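Local coordinates for protein transcriptional regulator PA3341 (Pseudomonas aeruginosa, PDB 2FBH) that probably binds DNA as a dimeric transcription factor of the MarR family and carries bound zinc in this crystal, at residues G12-L15 / A16-R20; S52-Q55 / R56-A59; G123-E126 / S127-A130. All coordinates share one frame; numbering follows the deposited sequence.

Interaction 1: G12-L15 / A16-R20; sequences GTLL and AQTSR. With SO4 (sulfate ion), chain E.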
loop_
_atom_site.group_PDB
_atom_site.type_symbol
_atom_site.label_atom_id
_atom_site.label_comp_id
_atom_site.label_asym_id
_atom_site.label_seq_id
_atom_site.Cartn_x
_atom_site.Cartn_y
_atom_site.Cartn_z
ATOM N N GLY A 12 7.585 -5.676 7.936
ATOM C CA GLY A 12 6.375 -5.366 7.183
ATOM C C GLY A 12 6.289 -3.849 6.920
ATOM O O GLY A 12 5.823 -3.427 5.862
ATOM N N THR A 13 6.748 -3.066 7.890
ATOM C CA THR A 13 6.712 -1.623 7.748
ATOM C C THR A 13 7.664 -1.164 6.671
ATOM O O THR A 13 7.311 -0.288 5.891
ATOM C CB THR A 13 7.035 -0.887 9.063
ATOM O OG1 THR A 13 5.961 -1.145 9.967
ATOM C CG2 THR A 13 7.056 0.572 8.778
ATOM N N LEU A 14 8.852 -1.783 6.583
ATOM C CA LEU A 14 9.830 -1.384 5.526
ATOM C C LEU A 14 9.215 -1.708 4.144
ATOM O O LEU A 14 9.226 -0.885 3.204
ATOM C CB LEU A 14 11.140 -2.136 5.697
ATOM C CG LEU A 14 12.119 -1.895 4.513
ATOM C CD1 LEU A 14 12.603 -0.446 4.380
ATOM C CD2 LEU A 14 13.277 -2.915 4.713
ATOM N N LEU A 15 8.543 -2.861 4.027
ATOM C CA LEU A 15 7.925 -3.213 2.765
ATOM C C LEU A 15 6.820 -2.212 2.391
ATOM O O LEU A 15 6.739 -1.745 1.269
ATOM C CB LEU A 15 7.349 -4.659 2.876
ATOM C CG LEU A 15 6.457 -5.165 1.805
ATOM C CD1 LEU A 15 7.293 -5.139 0.537
ATOM C CD2 LEU A 15 6.136 -6.640 2.167
ATOM N N ALA A 16 6.008 -1.851 3.393
ATOM C CA ALA A 16 4.875 -0.935 3.078
ATOM C C ALA A 16 5.379 0.432 2.690
ATOM O O ALA A 16 4.809 1.125 1.789
ATOM C CB ALA A 16 4.016 -0.850 4.289
ATOM N N GLN A 17 6.393 0.895 3.410
ATOM C CA GLN A 17 6.972 2.221 3.121
ATOM C C GLN A 17 7.618 2.310 1.730
ATOM O O GLN A 17 7.476 3.352 1.047
ATOM C CB GLN A 17 7.977 2.570 4.199
ATOM C CG GLN A 17 7.281 2.917 5.549
ATOM C CD GLN A 17 8.318 3.385 6.609
ATOM O OE1 GLN A 17 9.531 3.440 6.337
ATOM N NE2 GLN A 17 7.808 3.799 7.814
ATOM N N THR A 18 8.312 1.237 1.331
ATOM C CA THR A 18 8.984 1.190 0.047
ATOM C C THR A 18 7.921 1.165 -1.054
ATOM O O THR A 18 8.024 1.883 -2.026
ATOM C CB THR A 18 9.874 -0.075 -0.054
ATOM O OG1 THR A 18 10.827 -0.094 1.021
ATOM C CG2 THR A 18 10.656 -0.014 -1.371
ATOM N N SER A 19 6.894 0.324 -0.867
ATOM C CA SER A 19 5.763 0.254 -1.793
ATOM C C SER A 19 5.060 1.629 -1.897
ATOM O O SER A 19 4.792 2.059 -3.005
ATOM C CB SER A 19 4.808 -0.853 -1.430
ATOM O OG SER A 19 3.904 -0.998 -2.589
ATOM N N ARG A 20 4.741 2.263 -0.772
ATOM C CA ARG A 20 4.117 3.599 -0.791
ATOM C C ARG A 20 4.983 4.591 -1.522
ATOM O O ARG A 20 4.434 5.433 -2.274
ATOM C CB ARG A 20 3.904 4.093 0.615
ATOM C CG ARG A 20 3.272 5.484 0.757
ATOM C CD ARG A 20 2.969 5.704 2.267
ATOM N NE ARG A 20 2.613 4.443 2.960
ATOM C CZ ARG A 20 1.524 3.692 2.711
ATOM N NH1 ARG A 20 0.619 4.080 1.803
ATOM N NH2 ARG A 20 1.317 2.559 3.392
HETATM S S SO4 E . 5.485 -5.225 10.885
HETATM O O1 SO4 E . 6.643 -6.041 10.648
HETATM O O2 SO4 E . 4.406 -5.446 9.915
HETATM O O3 SO4 E . 5.958 -3.866 10.704
HETATM O O4 SO4 E . 5.005 -5.477 12.285
#
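Thr13 and Gln17 touch one turn apart on helix 11-29, near its N-terminal end. The side chain of Gln17 can be followed outward. Its CB lies 3.4 Å from Thr13 O. CG sits beside the backbone N and anti to the carbonyl carbon (chi1 -72°), which brings Gln17 CG to 3.2 Å from the same Thr13 O. Beyond CG the chain runs extended. CD passes the methyl CG2 of Thr13, and the amide NE2 of Gln17 ends 3.5 Å from that CG2. The two side chains cross at a slant, and the contact between their ends is van der Waals.

The other branch of Thr13 turns to a bound sulfate, probably from the crystallisation liquor. Thr13 OG1 gives a hydrogen bond of 2.8 Å to sulfate O3. Thr13 N adds a weak bond to the same oxygen, and Gly12 N bonds to sulfate O1 at 2.9 Å. Arg23, Arg48 and Arg117 of the second subunit complete the anion site.

Another turn-to-turn contact joins Leu14 and Thr18. Leu14 O accepts twice, from Thr18 N and from Thr18 OG1 at 2.8 Å. The hydroxyl comes from above the carbonyl plane, 39° out of it, while the amide lies nearly along the C=O axis. Leu14 CD1 lies 3.8 Å from Thr18 OG1. Leu15 packs on Leu15 of the second subunit.

The sulfate held by the N-H groups of Gly12 and Thr13, in the first turn, and by a threonine hydroxyl is typical of an anion site at a helix N-terminus, here at the dimer interface of a MarR-type fold.

Interaction 2: S52-Q55 / R56-A59; sequences SPTQ and RELA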
loop_
_atom_site.group_PDB
_atom_site.type_symbol
_atom_site.label_atom_id
_atom_site.label_comp_id
_atom_site.label_asym_id
_atom_site.label_seq_id
_atom_site.Cartn_x
_atom_site.Cartn_y
_atom_site.Cartn_z
ATOM N N SER A 52 -9.710 -10.175 -20.167
ATOM C CA SER A 52 -10.502 -9.060 -19.691
ATOM C C SER A 52 -11.078 -9.488 -18.365
ATOM O O SER A 52 -11.794 -10.490 -18.326
ATOM C CB SER A 52 -11.617 -8.782 -20.692
ATOM O OG SER A 52 -11.042 -8.371 -21.917
ATOM N N PRO A 53 -10.747 -8.772 -17.257
ATOM C CA PRO A 53 -11.170 -9.231 -15.940
ATOM C C PRO A 53 -12.621 -8.915 -15.638
ATOM O O PRO A 53 -13.229 -8.004 -16.223
ATOM C CB PRO A 53 -10.272 -8.422 -14.980
ATOM C CG PRO A 53 -10.116 -7.082 -15.723
ATOM C CD PRO A 53 -9.954 -7.533 -17.179
ATOM N N THR A 54 -13.191 -9.639 -14.696
ATOM C CA THR A 54 -14.463 -9.189 -14.149
ATOM C C THR A 54 -14.109 -8.074 -13.156
ATOM O O THR A 54 -12.947 -7.889 -12.848
ATOM C CB THR A 54 -15.141 -10.293 -13.366
ATOM O OG1 THR A 54 -14.328 -10.650 -12.221
ATOM C CG2 THR A 54 -15.331 -11.510 -14.270
ATOM N N GLN A 55 -15.119 -7.397 -12.613
ATOM C CA GLN A 55 -14.908 -6.354 -11.588
ATOM C C GLN A 55 -14.245 -6.925 -10.350
ATOM O O GLN A 55 -13.347 -6.312 -9.775
ATOM C CB GLN A 55 -16.234 -5.626 -11.247
ATOM C CG GLN A 55 -16.684 -4.784 -12.424
ATOM C CD GLN A 55 -17.580 -3.531 -12.100
ATOM O OE1 GLN A 55 -18.117 -2.903 -13.035
ATOM N NE2 GLN A 55 -17.698 -3.156 -10.809
ATOM N N ARG A 56 -14.683 -8.125 -9.977
ATOM C CA ARG A 56 -14.127 -8.880 -8.854
ATOM C C ARG A 56 -12.631 -9.196 -9.019
ATOM O O ARG A 56 -11.867 -9.104 -8.068
ATOM C CB ARG A 56 -14.938 -10.165 -8.632
ATOM C CG ARG A 56 -16.454 -9.959 -8.524
ATOM C CD ARG A 56 -17.185 -11.213 -7.987
ATOM N NE ARG A 56 -16.910 -11.447 -6.568
ATOM C CZ ARG A 56 -17.741 -11.132 -5.575
ATOM N NH1 ARG A 56 -17.396 -11.372 -4.319
ATOM N NH2 ARG A 56 -18.918 -10.583 -5.830
ATOM N N GLU A 57 -12.218 -9.548 -10.234
ATOM C CA GLU A 57 -10.826 -9.866 -10.509
ATOM C C GLU A 57 -9.945 -8.609 -10.459
ATOM O O GLU A 57 -8.836 -8.592 -9.907
ATOM C CB GLU A 57 -10.705 -10.601 -11.862
ATOM C CG GLU A 57 -11.255 -12.056 -11.843
ATOM C CD GLU A 57 -11.469 -12.644 -13.260
ATOM O OE1 GLU A 57 -11.584 -11.850 -14.224
ATOM O OE2 GLU A 57 -11.525 -13.911 -13.417
ATOM N N LEU A 58 -10.485 -7.525 -11.001
ATOM C CA LEU A 58 -9.738 -6.279 -11.098
ATOM C C LEU A 58 -9.540 -5.639 -9.717
ATOM O O LEU A 58 -8.492 -5.070 -9.441
ATOM C CB LEU A 58 -10.506 -5.331 -12.030
ATOM C CG LEU A 58 -9.819 -4.083 -12.554
ATOM C CD1 LEU A 58 -8.384 -4.297 -13.142
ATOM C CD2 LEU A 58 -10.777 -3.464 -13.633
ATOM N N ALA A 59 -10.545 -5.756 -8.867
ATOM C CA ALA A 59 -10.517 -5.187 -7.534
ATOM C C ALA A 59 -9.416 -5.906 -6.730
ATOM O O ALA A 59 -8.533 -5.262 -6.146
ATOM C CB ALA A 59 -11.870 -5.374 -6.884
#
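A capping box formed by Thr54 and Glu57 starts helix 55-62, one of the helices of the MarR-type helix-turn-helix domain. Thr54 is the N-cap. Its OG1 accepts from Glu57 N at 3.1 Å, with an N-H...O angle of 153°. The hydroxyl can do this because it stands between the backbone N and the carbonyl carbon (chi1 64°). Glu57 returns the bond. Its chain is extended beyond CG and reaches back to Thr54 N, and OE1 accepts there at 2.8 Å. The amide meets this oxygen on the anti side, 35° out of the carboxylate plane. The two side chains cross, with Glu57 CG 3.4 Å from Thr54 OG1. Each side chain thus satisfies a backbone N-H at the start of the helix.

The first helical bonds follow: Leu58 N to Thr54 O, and Ala59 N to Gln55 O at 3.0 Å. Leu58 turns inward to Val42 of helix 39-48, Leu69 and Leu73 of helix 66-78, and Ile96 of strand 95-98. Gln55 OE1 is hydrogen-bonded to Arg84 NH1. His45 and His49, which bind a zinc ion, lie close by.

Pro53 packs beside the cap. Its CB lies 3.8 Å from Glu57 CB, and its ring CG rests 4.1 Å from Leu58 CB.

Interaction 3: G123-E126 / S127-A130; sequences GIDE and SEQA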
loop_
_atom_site.group_PDB
_atom_site.type_symbol
_atom_site.label_atom_id
_atom_site.label_comp_id
_atom_site.label_asym_id
_atom_site.label_seq_id
_atom_site.Cartn_x
_atom_site.Cartn_y
_atom_site.Cartn_z
ATOM N N GLY A 123 21.490 0.712 -9.167
ATOM C CA GLY A 123 22.479 0.257 -8.159
ATOM C C GLY A 123 22.182 -1.129 -7.611
ATOM O O GLY A 123 22.915 -1.611 -6.777
ATOM N N ILE A 124 21.046 -1.710 -8.010
ATOM C CA ILE A 124 20.670 -3.040 -7.417
ATOM C C ILE A 124 20.973 -4.098 -8.480
ATOM O O ILE A 124 20.492 -4.034 -9.608
ATOM C CB ILE A 124 19.157 -3.018 -7.044
ATOM C CG1 ILE A 124 18.971 -1.944 -5.930
ATOM C CG2 ILE A 124 18.687 -4.440 -6.490
ATOM C CD1 ILE A 124 17.558 -1.668 -5.709
ATOM N N ASP A 125 21.805 -5.062 -8.074
ATOM C CA ASP A 125 22.272 -6.163 -8.812
ATOM C C ASP A 125 21.112 -7.039 -9.287
ATOM O O ASP A 125 20.164 -7.206 -8.538
ATOM C CB ASP A 125 23.001 -6.952 -7.675
ATOM C CG ASP A 125 23.650 -8.075 -8.120
ATOM O OD1 ASP A 125 22.950 -9.071 -8.095
ATOM O OD2 ASP A 125 24.819 -7.950 -8.535
ATOM N N GLU A 126 21.190 -7.568 -10.511
ATOM C CA GLU A 126 20.161 -8.408 -11.068
ATOM C C GLU A 126 19.954 -9.648 -10.147
ATOM O O GLU A 126 18.775 -10.101 -9.948
ATOM C CB GLU A 126 20.529 -8.932 -12.441
ATOM C CG GLU A 126 20.101 -7.954 -13.574
ATOM C CD GLU A 126 21.031 -7.986 -14.791
ATOM O OE1 GLU A 126 21.223 -9.114 -15.322
ATOM O OE2 GLU A 126 21.503 -6.876 -15.207
ATOM N N SER A 127 21.031 -10.191 -9.633
ATOM C CA SER A 127 20.878 -11.403 -8.764
ATOM C C SER A 127 20.150 -11.094 -7.490
ATOM O O SER A 127 19.298 -11.890 -6.970
ATOM C CB SER A 127 22.237 -11.989 -8.389
ATOM O OG SER A 127 22.747 -12.498 -9.641
ATOM N N GLU A 128 20.501 -9.941 -6.934
ATOM C CA GLU A 128 19.845 -9.531 -5.693
ATOM C C GLU A 128 18.362 -9.161 -5.894
ATOM O O GLU A 128 17.563 -9.505 -5.022
ATOM C CB GLU A 128 20.631 -8.436 -4.972
ATOM C CG GLU A 128 21.978 -8.981 -4.537
ATOM C CD GLU A 128 22.812 -7.983 -3.774
ATOM O OE1 GLU A 128 22.388 -6.806 -3.637
ATOM O OE2 GLU A 128 23.866 -8.444 -3.221
ATOM N N GLN A 129 18.034 -8.529 -7.024
ATOM C CA GLN A 129 16.656 -8.310 -7.403
ATOM C C GLN A 129 15.915 -9.673 -7.413
ATOM O O GLN A 129 14.797 -9.765 -6.945
ATOM C CB GLN A 129 16.561 -7.660 -8.768
ATOM C CG GLN A 129 15.102 -7.331 -9.090
ATOM C CD GLN A 129 14.950 -6.672 -10.432
ATOM O OE1 GLN A 129 15.910 -6.016 -10.947
ATOM N NE2 GLN A 129 13.710 -6.765 -10.995
ATOM N N ALA A 130 16.512 -10.643 -8.096
ATOM C CA ALA A 130 15.874 -11.961 -8.200
ATOM C C ALA A 130 15.636 -12.613 -6.851
ATOM O O ALA A 130 14.552 -13.240 -6.609
ATOM C CB ALA A 130 16.761 -12.808 -9.097
#
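Asp125 is the N-cap of helix 126-144 and takes the backbone N of Glu128 on its OD1. Its CG lies anti to its own backbone N (chi1 -176°), beside the carbonyl carbon, which carries OD1 toward the first turn. At Ser127, Asp125 OD1 lies 2.7 Å from Ser127 N and 3.0 Å from Ser127 CB.

Glu128 comes next. Its N gives the capping hydrogen bond to Asp125 OD1, 2.8 Å long with an N-H...O angle of 152°. OD1 uses its anti lone pair, the one away from OD2. The side chain of Glu128 passes Asp125, CG to CB at 3.9 Å. Its OE2 stays 5.0 Å from Asp125 OD1, so the like charges do not touch. Glu128 also packs on Leu131 of the second subunit.

Gln129 makes the first turn's main-chain bond, N to Asp125 O at 2.9 Å. Its backbone N also lies 4.2 Å from Ile124 CG2. Ile124 packs on Ile139 of the second subunit, and Gln129 on Phe11 of that subunit. Ala130 continues the helix. Its N bonds to Glu126 O, and its methyl CB lies 3.5 Å from the same oxygen.

All three contacts are local and helical, and none touches another. Interaction 1 lies inside helix 11-29, while interactions 2 and 3 begin helices 55-62 and 126-144. Interactions 1 and 2 are partly buried; interaction 3 is a surface contact. Both starts use an N-cap. In 52-59 the cap is reciprocal, from threonine and glutamate; in 123-130 aspartate caps alone, and the glutamate three residues on does not return the bond. Interaction 1 instead meets an external anion. Interactions 1 and 3 lie about 8 Å apart at their nearest atoms and both face the second subunit. Interaction 2 packs against helices 39-48 and 66-78 and strand 95-98, with its centre about 32 Å from that of interaction 3.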